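Local coordinates for protein probable oxidoreductase (Pseudomonas aeruginosa, PDB 4B7C) that is a probable NADP-dependent oxidoreductase of the medium-chain dehydrogenase/reductase family, built with a Rossmann-fold nucleotide-binding domain, whose substrate is not established, at residues B[8-13]-B[29-34]; B[42-47]-B[102-107]; B[241-246]-B[272-277]. All blocks are in the same frame, centred on the assembly; numbering follows the deposited sequence.

Contact 1: B[8-13]-B[29-34]; sequences NRQYQL and VETPLG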
loop_
_atom_site.group_PDB
_atom_site.type_symbol
_atom_site.label_atom_id
_atom_site.label_comp_id
_atom_site.label_asym_id
_atom_site.label_seq_id
_atom_site.Cartn_x
_atom_site.Cartn_y
_atom_site.Cartn_z
ATOM N N ASN B 8 25.276 35.171 15.225
ATOM C CA ASN B 8 24.593 34.140 14.438
ATOM C C ASN B 8 23.140 34.538 14.232
ATOM O O ASN B 8 22.351 34.517 15.168
ATOM C CB ASN B 8 24.672 32.781 15.148
ATOM C CG ASN B 8 24.051 31.654 14.335
ATOM O OD1 ASN B 8 24.020 31.700 13.096
ATOM N ND2 ASN B 8 23.544 30.634 15.030
ATOM N N ARG B 9 22.788 34.909 13.003
ATOM C CA ARG B 9 21.395 35.219 12.690
ATOM C C ARG B 9 20.651 33.906 12.494
ATOM O O ARG B 9 21.154 32.992 11.830
ATOM C CB ARG B 9 21.251 36.072 11.432
ATOM C CG ARG B 9 22.009 37.398 11.471
ATOM C CD ARG B 9 21.983 38.071 10.115
ATOM N NE ARG B 9 22.611 37.249 9.091
ATOM C CZ ARG B 9 22.437 37.408 7.785
ATOM N NH1 ARG B 9 21.648 38.366 7.305
ATOM N NH2 ARG B 9 23.051 36.592 6.947
ATOM N N GLN B 10 19.447 33.839 13.055
ATOM C CA GLN B 10 18.635 32.627 13.014
ATOM C C GLN B 10 17.176 32.933 12.721
ATOM O O GLN B 10 16.629 33.927 13.202
ATOM C CB GLN B 10 18.671 31.907 14.352
ATOM C CG GLN B 10 20.034 31.636 14.939
ATOM C CD GLN B 10 19.894 30.928 16.276
ATOM O OE1 GLN B 10 19.134 31.367 17.138
ATOM N NE2 GLN B 10 20.582 29.798 16.435
ATOM N N TYR B 11 16.553 32.061 11.947
ATOM C CA TYR B 11 15.105 32.047 11.839
ATOM C C TYR B 11 14.561 30.973 12.760
ATOM O O TYR B 11 14.848 29.785 12.587
ATOM C CB TYR B 11 14.629 31.815 10.416
ATOM C CG TYR B 11 14.487 33.086 9.643
ATOM C CD1 TYR B 11 13.448 33.973 9.915
ATOM C CD2 TYR B 11 15.389 33.413 8.635
ATOM C CE1 TYR B 11 13.310 35.148 9.202
ATOM C CE2 TYR B 11 15.265 34.589 7.926
ATOM C CZ TYR B 11 14.219 35.454 8.214
ATOM O OH TYR B 11 14.100 36.620 7.511
ATOM N N GLN B 12 13.795 31.412 13.754
ATOM C CA GLN B 12 13.156 30.499 14.691
ATOM C C GLN B 12 11.697 30.308 14.316
ATOM O O GLN B 12 11.080 31.191 13.731
ATOM C CB GLN B 12 13.238 31.023 16.113
ATOM C CG GLN B 12 14.652 31.176 16.629
ATOM C CD GLN B 12 14.709 31.834 17.994
ATOM O OE1 GLN B 12 13.696 32.304 18.510
ATOM N NE2 GLN B 12 15.903 31.882 18.583
ATOM N N LEU B 13 11.162 29.135 14.635
ATOM C CA LEU B 13 9.732 28.882 14.465
ATOM C C LEU B 13 8.982 29.623 15.569
ATOM O O LEU B 13 9.167 29.339 16.752
ATOM C CB LEU B 13 9.419 27.390 14.501
ATOM C CG LEU B 13 7.957 26.992 14.247
ATOM C CD1 LEU B 13 7.554 27.330 12.819
ATOM C CD2 LEU B 13 7.738 25.518 14.554
ATOM N N VAL B 29 15.999 36.321 14.523
ATOM C CA VAL B 29 16.664 36.642 15.786
ATOM C C VAL B 29 18.197 36.647 15.643
ATOM O O VAL B 29 18.783 35.895 14.855
ATOM C CB VAL B 29 16.142 35.781 16.968
ATOM C CG1 VAL B 29 16.968 36.047 18.215
ATOM C CG2 VAL B 29 14.675 36.093 17.217
ATOM N N GLU B 30 18.835 37.546 16.383
ATOM C CA GLU B 30 20.287 37.619 16.428
ATOM C C GLU B 30 20.773 37.035 17.735
ATOM O O GLU B 30 20.371 37.474 18.812
ATOM C CB GLU B 30 20.772 39.059 16.293
ATOM C CG GLU B 30 20.470 39.667 14.934
ATOM C CD GLU B 30 21.040 41.060 14.759
ATOM O OE1 GLU B 30 21.620 41.607 15.726
ATOM O OE2 GLU B 30 20.889 41.609 13.650
ATOM N N THR B 31 21.644 36.038 17.630
ATOM C CA THR B 31 22.152 35.324 18.789
ATOM C C THR B 31 23.674 35.385 18.795
ATOM O O THR B 31 24.307 35.292 17.739
ATOM C CB THR B 31 21.707 33.855 18.753
ATOM O OG1 THR B 31 20.278 33.798 18.614
ATOM C CG2 THR B 31 22.105 33.132 20.043
ATOM N N PRO B 32 24.277 35.519 19.986
ATOM C CA PRO B 32 25.736 35.483 20.000
ATOM C C PRO B 32 26.268 34.117 19.585
ATOM O O PRO B 32 25.762 33.086 20.030
ATOM C CB PRO B 32 26.106 35.781 21.465
ATOM C CG PRO B 32 24.851 36.212 22.136
ATOM C CD PRO B 32 23.705 35.693 21.328
ATOM N N LEU B 33 27.301 34.125 18.754
ATOM C CA LEU B 33 27.897 32.882 18.281
ATOM C C LEU B 33 28.696 32.243 19.406
ATOM O O LEU B 33 29.677 32.827 19.882
ATOM C CB LEU B 33 28.815 33.130 17.086
ATOM C CG LEU B 33 29.438 31.884 16.462
ATOM C CD1 LEU B 33 28.364 30.929 15.955
ATOM C CD2 LEU B 33 30.385 32.298 15.345
ATOM N N GLY B 34 28.312 31.032 19.796
ATOM C CA GLY B 34 29.048 30.294 20.829
ATOM C C GLY B 34 30.295 29.595 20.310
ATOM O O GLY B 34 30.769 29.865 19.200
#
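Asn8 and Thr31 trade both backbone bonds, and two residues along Gln10 and Val29 do the same, which makes strands 8-13 and 29-32 an antiparallel hairpin pair. Asn8 N gives to Thr31 O at 2.7 Å, and the return bond from Thr31 N to Asn8 O measures 3.0 Å. At the second pair both bonds are 2.8 Å long, Gln10 N to Val29 O and Val29 N to Gln10 O. Between these two hydrogen-bonded pairs sits the non-hydrogen-bonded pair Arg9 and Glu30, where Arg9 CA also comes within 3.5 Å of Val29 O in a CA-H...O contact.

One side-chain bond crosses on the face that carries Asn8, Gln10, Val29 and Thr31. The hydroxyl OG1 of Thr31 donates to Gln10 OE1 over 3.1 Å, coming down on the amide carbonyl from 64° out of its plane. With its CG anti to the carbonyl carbon (chi1 -51°) and an extended chain beyond, Gln10 runs obliquely across Thr31. The other end of the amide, NE2, gives to Gln103 OE1, an acceptor it shares with Asn8 ND2. Asn8 in turn uses OD1 to take the backbone N-H of Tyr105, while its CB packs 4.2 Å from Leu33 CD1.

On the other face Arg9 and Glu30 meet through their aliphatic parts, CG to CG at 4.4 Å. Their charged atoms stay apart, Arg9 NE being 6.5 Å from Glu30 OE2; the guanidinium instead forms a salt bridge with Asp104. The backbone thus binds the hairpin together, while the amides of Asn8 and Gln10 and the charge of Arg9, alongside a backbone bond of Arg9 with Asp104, tie it to residues 103-105.

Contact 2: B[42-47]-B[102-107]; sequences LVKNEY and VQDYFI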
loop_
_atom_site.group_PDB
_atom_site.type_symbol
_atom_site.label_atom_id
_atom_site.label_comp_id
_atom_site.label_asym_id
_atom_site.label_seq_id
_atom_site.Cartn_x
_atom_site.Cartn_y
_atom_site.Cartn_z
ATOM N N LEU B 42 31.678 23.305 14.688
ATOM C CA LEU B 42 31.186 24.635 14.302
ATOM C C LEU B 42 31.288 24.743 12.797
ATOM O O LEU B 42 32.386 24.616 12.223
ATOM C CB LEU B 42 31.981 25.761 14.981
ATOM C CG LEU B 42 31.846 27.188 14.387
ATOM C CD1 LEU B 42 30.409 27.678 14.441
ATOM C CD2 LEU B 42 32.767 28.219 15.032
ATOM N N VAL B 43 30.151 24.988 12.159
ATOM C CA VAL B 43 30.063 25.046 10.702
ATOM C C VAL B 43 29.556 26.410 10.237
ATOM O O VAL B 43 28.577 26.942 10.778
ATOM C CB VAL B 43 29.119 23.978 10.126
ATOM C CG1 VAL B 43 28.916 24.193 8.635
ATOM C CG2 VAL B 43 29.640 22.567 10.389
ATOM N N LYS B 44 30.242 26.987 9.246
ATOM C CA LYS B 44 29.739 28.174 8.557
ATOM C C LYS B 44 28.791 27.708 7.468
ATOM O O LYS B 44 29.209 27.053 6.519
ATOM C CB LYS B 44 30.867 29.010 7.945
ATOM C CG LYS B 44 30.371 30.187 7.101
ATOM C CD LYS B 44 29.678 31.260 7.939
ATOM C CE LYS B 44 28.801 32.213 7.115
ATOM N NZ LYS B 44 27.376 31.764 6.968
ATOM N N ASN B 45 27.508 28.016 7.626
ATOM C CA ASN B 45 26.511 27.578 6.657
ATOM C C ASN B 45 26.652 28.367 5.354
ATOM O O ASN B 45 26.733 29.591 5.371
ATOM C CB ASN B 45 25.093 27.715 7.224
ATOM C CG ASN B 45 24.852 26.828 8.438
ATOM O OD1 ASN B 45 25.669 25.958 8.775
ATOM N ND2 ASN B 45 23.702 27.027 9.094
ATOM N N GLU B 46 26.674 27.657 4.233
ATOM C CA GLU B 46 26.879 28.293 2.929
ATOM C C GLU B 46 25.642 28.245 2.040
ATOM O O GLU B 46 25.268 29.252 1.430
ATOM C CB GLU B 46 28.065 27.654 2.200
ATOM C CG GLU B 46 29.424 27.974 2.839
ATOM C CD GLU B 46 30.577 28.254 1.877
ATOM O OE1 GLU B 46 30.433 28.033 0.634
ATOM O OE2 GLU B 46 31.637 28.727 2.408
ATOM N N TYR B 47 25.038 27.067 1.956
ATOM C CA TYR B 47 23.822 26.864 1.194
ATOM C C TYR B 47 22.831 26.020 1.996
ATOM O O TYR B 47 23.206 25.030 2.619
ATOM C CB TYR B 47 24.106 26.165 -0.116
ATOM C CG TYR B 47 24.968 26.959 -1.059
ATOM C CD1 TYR B 47 24.398 27.845 -1.969
ATOM C CD2 TYR B 47 26.346 26.816 -1.043
ATOM C CE1 TYR B 47 25.178 28.572 -2.845
ATOM C CE2 TYR B 47 27.141 27.530 -1.916
ATOM C CZ TYR B 47 26.559 28.410 -2.811
ATOM O OH TYR B 47 27.326 29.125 -3.678
ATOM N N VAL B 102 18.232 26.914 9.685
ATOM C CA VAL B 102 18.063 28.180 8.977
ATOM C C VAL B 102 18.771 29.264 9.769
ATOM O O VAL B 102 18.152 30.030 10.517
ATOM C CB VAL B 102 16.588 28.553 8.733
ATOM C CG1 VAL B 102 16.510 29.864 7.964
ATOM C CG2 VAL B 102 15.868 27.461 7.941
ATOM N N GLN B 103 20.087 29.325 9.584
ATOM C CA GLN B 103 20.949 30.203 10.360
ATOM C C GLN B 103 22.317 30.381 9.679
ATOM O O GLN B 103 22.636 29.681 8.719
ATOM C CB GLN B 103 21.150 29.652 11.772
ATOM C CG GLN B 103 21.707 28.245 11.807
ATOM C CD GLN B 103 21.758 27.652 13.189
ATOM O OE1 GLN B 103 21.728 28.364 14.204
ATOM N NE2 GLN B 103 21.846 26.320 13.239
ATOM N N ASP B 104 23.092 31.340 10.176
ATOM C CA ASP B 104 24.435 31.632 9.631
ATOM C C ASP B 104 25.432 30.529 9.980
ATOM O O ASP B 104 26.269 30.151 9.159
ATOM C CB ASP B 104 24.991 32.951 10.177
ATOM C CG ASP B 104 24.340 34.178 9.558
ATOM O OD1 ASP B 104 24.166 34.229 8.321
ATOM O OD2 ASP B 104 23.986 35.096 10.339
ATOM N N TYR B 105 25.336 30.053 11.218
ATOM C CA TYR B 105 26.289 29.088 11.760
ATOM C C TYR B 105 25.582 27.948 12.459
ATOM O O TYR B 105 24.588 28.168 13.157
ATOM C CB TYR B 105 27.205 29.741 12.795
ATOM C CG TYR B 105 28.095 30.832 12.269
ATOM C CD1 TYR B 105 29.362 30.540 11.767
ATOM C CD2 TYR B 105 27.682 32.159 12.284
ATOM C CE1 TYR B 105 30.191 31.538 11.293
ATOM C CE2 TYR B 105 28.499 33.164 11.803
ATOM C CZ TYR B 105 29.761 32.849 11.320
ATOM O OH TYR B 105 30.576 33.836 10.837
ATOM N N PHE B 106 26.106 26.738 12.272
ATOM C CA PHE B 106 25.660 25.565 13.021
ATOM C C PHE B 106 26.704 25.191 14.053
ATOM O O PHE B 106 27.889 25.067 13.725
ATOM C CB PHE B 106 25.407 24.362 12.113
ATOM C CG PHE B 106 25.246 23.063 12.865
ATOM C CD1 PHE B 106 24.006 22.677 13.359
ATOM C CD2 PHE B 106 26.349 22.233 13.105
ATOM C CE1 PHE B 106 23.852 21.491 14.054
ATOM C CE2 PHE B 106 26.201 21.048 13.804
ATOM C CZ PHE B 106 24.952 20.675 14.285
ATOM N N ILE B 107 26.261 25.023 15.291
ATOM C CA ILE B 107 27.081 24.462 16.357
ATOM C C ILE B 107 26.343 23.298 16.988
ATOM O O ILE B 107 25.218 23.443 17.444
ATOM C CB ILE B 107 27.412 25.461 17.472
ATOM C CG1 ILE B 107 28.320 26.576 16.954
ATOM C CG2 ILE B 107 28.145 24.785 18.609
ATOM C CD1 ILE B 107 28.755 27.536 18.059
#
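Lys44 and Asn45 close on the backbone of Asp104 at the tight end of this contact. Asp104 O takes two bonds, each 2.9 Å, from Lys44 NZ and from Asn45 N, the donors arriving from opposite faces of its plane. Lys44 NZ also gives to Asn45 O at 2.8 Å. The lysine chain bends at chi2 (67°), and its CD lies 3.4 Å from Tyr105 CE1. Asn45 ND2 reaches Gln103 O at 2.9 Å and, beyond the segments, Leu100 O; Asn45 OD1, also buried, has no partner in the model.

Further along, Val43 and Phe106 exchange both backbone bonds as an antiparallel hydrogen-bonded pair, and their CB atoms pack 4.2 Å apart. Leu42 CD1 presses on Ile107 CG1 at 3.4 Å, closer than usual for two carbons.

Where Lys44 and Tyr105 are partly exposed the fit slackens: Lys44 NZ, though held by two carbonyls, is 5.1 Å from the Tyr105 ring centre, at most a weak cation-pi attraction, and 4.3 Å from Asp104 OD1, beyond salt-bridge range; Asp104 OD2 is salt-bridged to Arg9. This antiparallel pairing of strands 41-49 and 105-108 belongs to the GroES-like domain characteristic of medium-chain dehydrogenases/reductases.

Contact 3: B[241-246]-B[272-277]; sequences KARIVL and RARMEG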
loop_
_atom_site.group_PDB
_atom_site.type_symbol
_atom_site.label_atom_id
_atom_site.label_comp_id
_atom_site.label_asym_id
_atom_site.label_seq_id
_atom_site.Cartn_x
_atom_site.Cartn_y
_atom_site.Cartn_z
ATOM N N LYS B 241 0.760 -6.228 -10.684
ATOM C CA LYS B 241 2.030 -6.240 -9.920
ATOM C C LYS B 241 2.765 -4.888 -9.934
ATOM O O LYS B 241 3.989 -4.822 -9.808
ATOM C CB LYS B 241 2.967 -7.378 -10.379
ATOM C CG LYS B 241 2.472 -8.756 -9.929
ATOM C CD LYS B 241 3.307 -9.986 -10.147
ATOM C CE LYS B 241 3.105 -11.063 -9.078
ATOM N NZ LYS B 241 3.633 -10.766 -7.718
ATOM N N ALA B 242 2.001 -3.809 -10.063
ATOM C CA ALA B 242 2.556 -2.472 -10.021
ATOM C C ALA B 242 3.168 -2.186 -8.660
ATOM O O ALA B 242 2.750 -2.752 -7.643
ATOM C CB ALA B 242 1.477 -1.448 -10.303
ATOM N N ARG B 243 4.135 -1.279 -8.651
ATOM C CA ARG B 243 4.724 -0.767 -7.413
ATOM C C ARG B 243 4.510 0.721 -7.342
ATOM O O ARG B 243 4.863 1.460 -8.266
ATOM C CB ARG B 243 6.212 -1.075 -7.334
ATOM C CG ARG B 243 6.523 -2.536 -7.074
ATOM C CD ARG B 243 6.478 -3.365 -8.353
ATOM N NE ARG B 243 7.553 -3.100 -9.263
ATOM C CZ ARG B 243 7.488 -3.195 -10.587
ATOM N NH1 ARG B 243 6.377 -3.507 -11.272
ATOM N NH2 ARG B 243 8.595 -2.947 -11.231
ATOM N N ILE B 244 3.918 1.152 -6.243
ATOM C CA ILE B 244 3.745 2.557 -5.942
ATOM C C ILE B 244 4.668 2.924 -4.792
ATOM O O ILE B 244 4.573 2.351 -3.697
ATOM C CB ILE B 244 2.303 2.896 -5.541
ATOM C CG1 ILE B 244 1.350 2.571 -6.700
ATOM C CG2 ILE B 244 2.185 4.358 -5.140
ATOM C CD1 ILE B 244 -0.080 2.984 -6.435
ATOM N N VAL B 245 5.576 3.867 -5.040
ATOM C CA VAL B 245 6.463 4.340 -3.988
ATOM C C VAL B 245 6.039 5.720 -3.533
ATOM O O VAL B 245 5.911 6.649 -4.338
ATOM C CB VAL B 245 7.954 4.296 -4.404
ATOM C CG1 VAL B 245 8.194 5.036 -5.695
ATOM C CG2 VAL B 245 8.823 4.854 -3.289
ATOM N N LEU B 246 5.794 5.836 -2.230
ATOM C CA LEU B 246 5.388 7.089 -1.619
ATOM C C LEU B 246 6.599 7.783 -0.989
ATOM O O LEU B 246 7.219 7.255 -0.052
ATOM C CB LEU B 246 4.333 6.866 -0.531
ATOM C CG LEU B 246 3.082 6.096 -0.934
ATOM C CD1 LEU B 246 2.178 5.971 0.295
ATOM C CD2 LEU B 246 2.363 6.773 -2.096
ATOM N N ARG B 272 -3.237 -6.644 -7.642
ATOM C CA ARG B 272 -2.274 -7.334 -6.759
ATOM C C ARG B 272 -0.937 -6.582 -6.752
ATOM O O ARG B 272 0.135 -7.119 -7.020
ATOM C CB ARG B 272 -2.114 -8.792 -7.157
ATOM C CG ARG B 272 -3.399 -9.573 -6.958
ATOM C CD ARG B 272 -4.287 -9.536 -8.201
ATOM N NE ARG B 272 -4.002 -10.645 -9.103
ATOM C CZ ARG B 272 -4.588 -10.830 -10.286
ATOM N NH1 ARG B 272 -5.492 -9.966 -10.732
ATOM N NH2 ARG B 272 -4.264 -11.883 -11.018
ATOM N N ALA B 273 -1.072 -5.311 -6.437
ATOM C CA ALA B 273 -0.009 -4.334 -6.496
ATOM C C ALA B 273 0.408 -3.927 -5.095
ATOM O O ALA B 273 -0.291 -4.204 -4.123
ATOM C CB ALA B 273 -0.505 -3.097 -7.235
ATOM N N ARG B 274 1.523 -3.204 -5.026
ATOM C CA ARG B 274 2.149 -2.825 -3.766
ATOM C C ARG B 274 2.294 -1.316 -3.662
ATOM O O ARG B 274 2.721 -0.651 -4.612
ATOM C CB ARG B 274 3.519 -3.499 -3.663
ATOM C CG ARG B 274 4.345 -3.097 -2.455
ATOM C CD ARG B 274 5.755 -3.652 -2.543
ATOM N NE ARG B 274 5.752 -5.104 -2.674
ATOM C CZ ARG B 274 6.390 -5.806 -3.613
ATOM N NH1 ARG B 274 7.136 -5.212 -4.539
ATOM N NH2 ARG B 274 6.296 -7.134 -3.609
ATOM N N MET B 275 1.930 -0.784 -2.503
ATOM C CA MET B 275 2.133 0.615 -2.186
ATOM C C MET B 275 3.009 0.695 -0.941
ATOM O O MET B 275 2.652 0.178 0.121
ATOM C CB MET B 275 0.813 1.347 -1.945
ATOM C CG MET B 275 0.966 2.828 -1.625
ATOM S SD MET B 275 -0.590 3.674 -1.289
ATOM C CE MET B 275 -1.093 3.922 -2.968
ATOM N N GLU B 276 4.137 1.391 -1.068
ATOM C CA GLU B 276 5.146 1.405 -0.016
ATOM C C GLU B 276 5.797 2.764 0.193
ATOM O O GLU B 276 6.170 3.453 -0.759
ATOM C CB GLU B 276 6.214 0.355 -0.311
ATOM C CG GLU B 276 7.218 0.172 0.811
ATOM C CD GLU B 276 8.138 -1.019 0.598
ATOM O OE1 GLU B 276 7.841 -1.884 -0.245
ATOM O OE2 GLU B 276 9.157 -1.095 1.301
ATOM N N GLY B 277 5.935 3.132 1.460
ATOM C CA GLY B 277 6.580 4.374 1.836
ATOM C C GLY B 277 8.070 4.200 2.077
ATOM O O GLY B 277 8.533 3.110 2.413
HETATM O O HOH W 1 1.183 -9.774 -6.601
#
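Ala242 and Arg274 begin the backbone bonding between two parallel strands, 242-246 and 274-277. Arg274 N gives to Ala242 O at 2.9 Å, and Arg274 O accepts from Ile244 N at 2.7 Å. The same pattern recurs two residues on, with Glu276 N bound to Ile244 O and Leu246 N to Glu276 O, both at 2.8 Å. Arg274 and Glu276 therefore each engage the neighbouring strand through both N and O. CA-H...O contacts supplement these bonds, among them Met275 CA to Ile244 O at 3.4 Å.

Apolar packing is concentrated on the face of Ile244, Leu246 and Met275. The Met275 chain is extended to SD and bends at its last torsion (chi3 -81°), which brings CE to 3.7 Å from Ile244 CD1. Leu246 CD1 approaches the same side chain from further along, 3.9 Å from CG and equally close to SD. Leu235 and Leu231 of helix 228-235 pack on Ile244 and Met275 respectively.

The polar side chains lie mainly at the strand starts and on the opposite face. A water joins Lys241 NZ to Arg272 O. Arg243 NH1 donates to Lys241 O, while NH2 forms a salt bridge with Glu151. Arg243 CG touches Arg274 NH1 at 3.7 Å; the two guanidinium planes, 73° apart, are not stacked. Arg274 NE is paired with Glu276 of the second subunit, and Glu276 returns the pairing to Arg274 there; Arg272 meets Asp282 of that subunit.

Residues 274-276 also pair antiparallel with a strand of the second subunit, continuing the Rossmann sheet into its partner. The chemistry implies that strand 274-277 is bonded along both of its edges, to strand 242-246 on one and to a strand of the second subunit on the other, where reciprocal charge pairing across the dimer adds to the backbone bonds.

Overall arrangement
Contacts 1 and 2 belong to the GroES-like part, their centres about 10 Å apart, and they touch: contact 1 is a surface hairpin, whereas contact 2 is partly buried in a larger mixed sheet. Segment 102-107 is common ground, pairing with strand 41-49 and receiving amide and salt-bridge links from 8-13. Contact 3, also partly buried, stands on the opposite side of the chain's centre, about 43 Å from contact 1 and 39 Å from contact 2, centre to centre, in the Rossmann domain. The first two are antiparallel and rich in side-chain amide bonding; the third is parallel, with helices packed on both faces and the charges of its polar face partly directed at the second subunit.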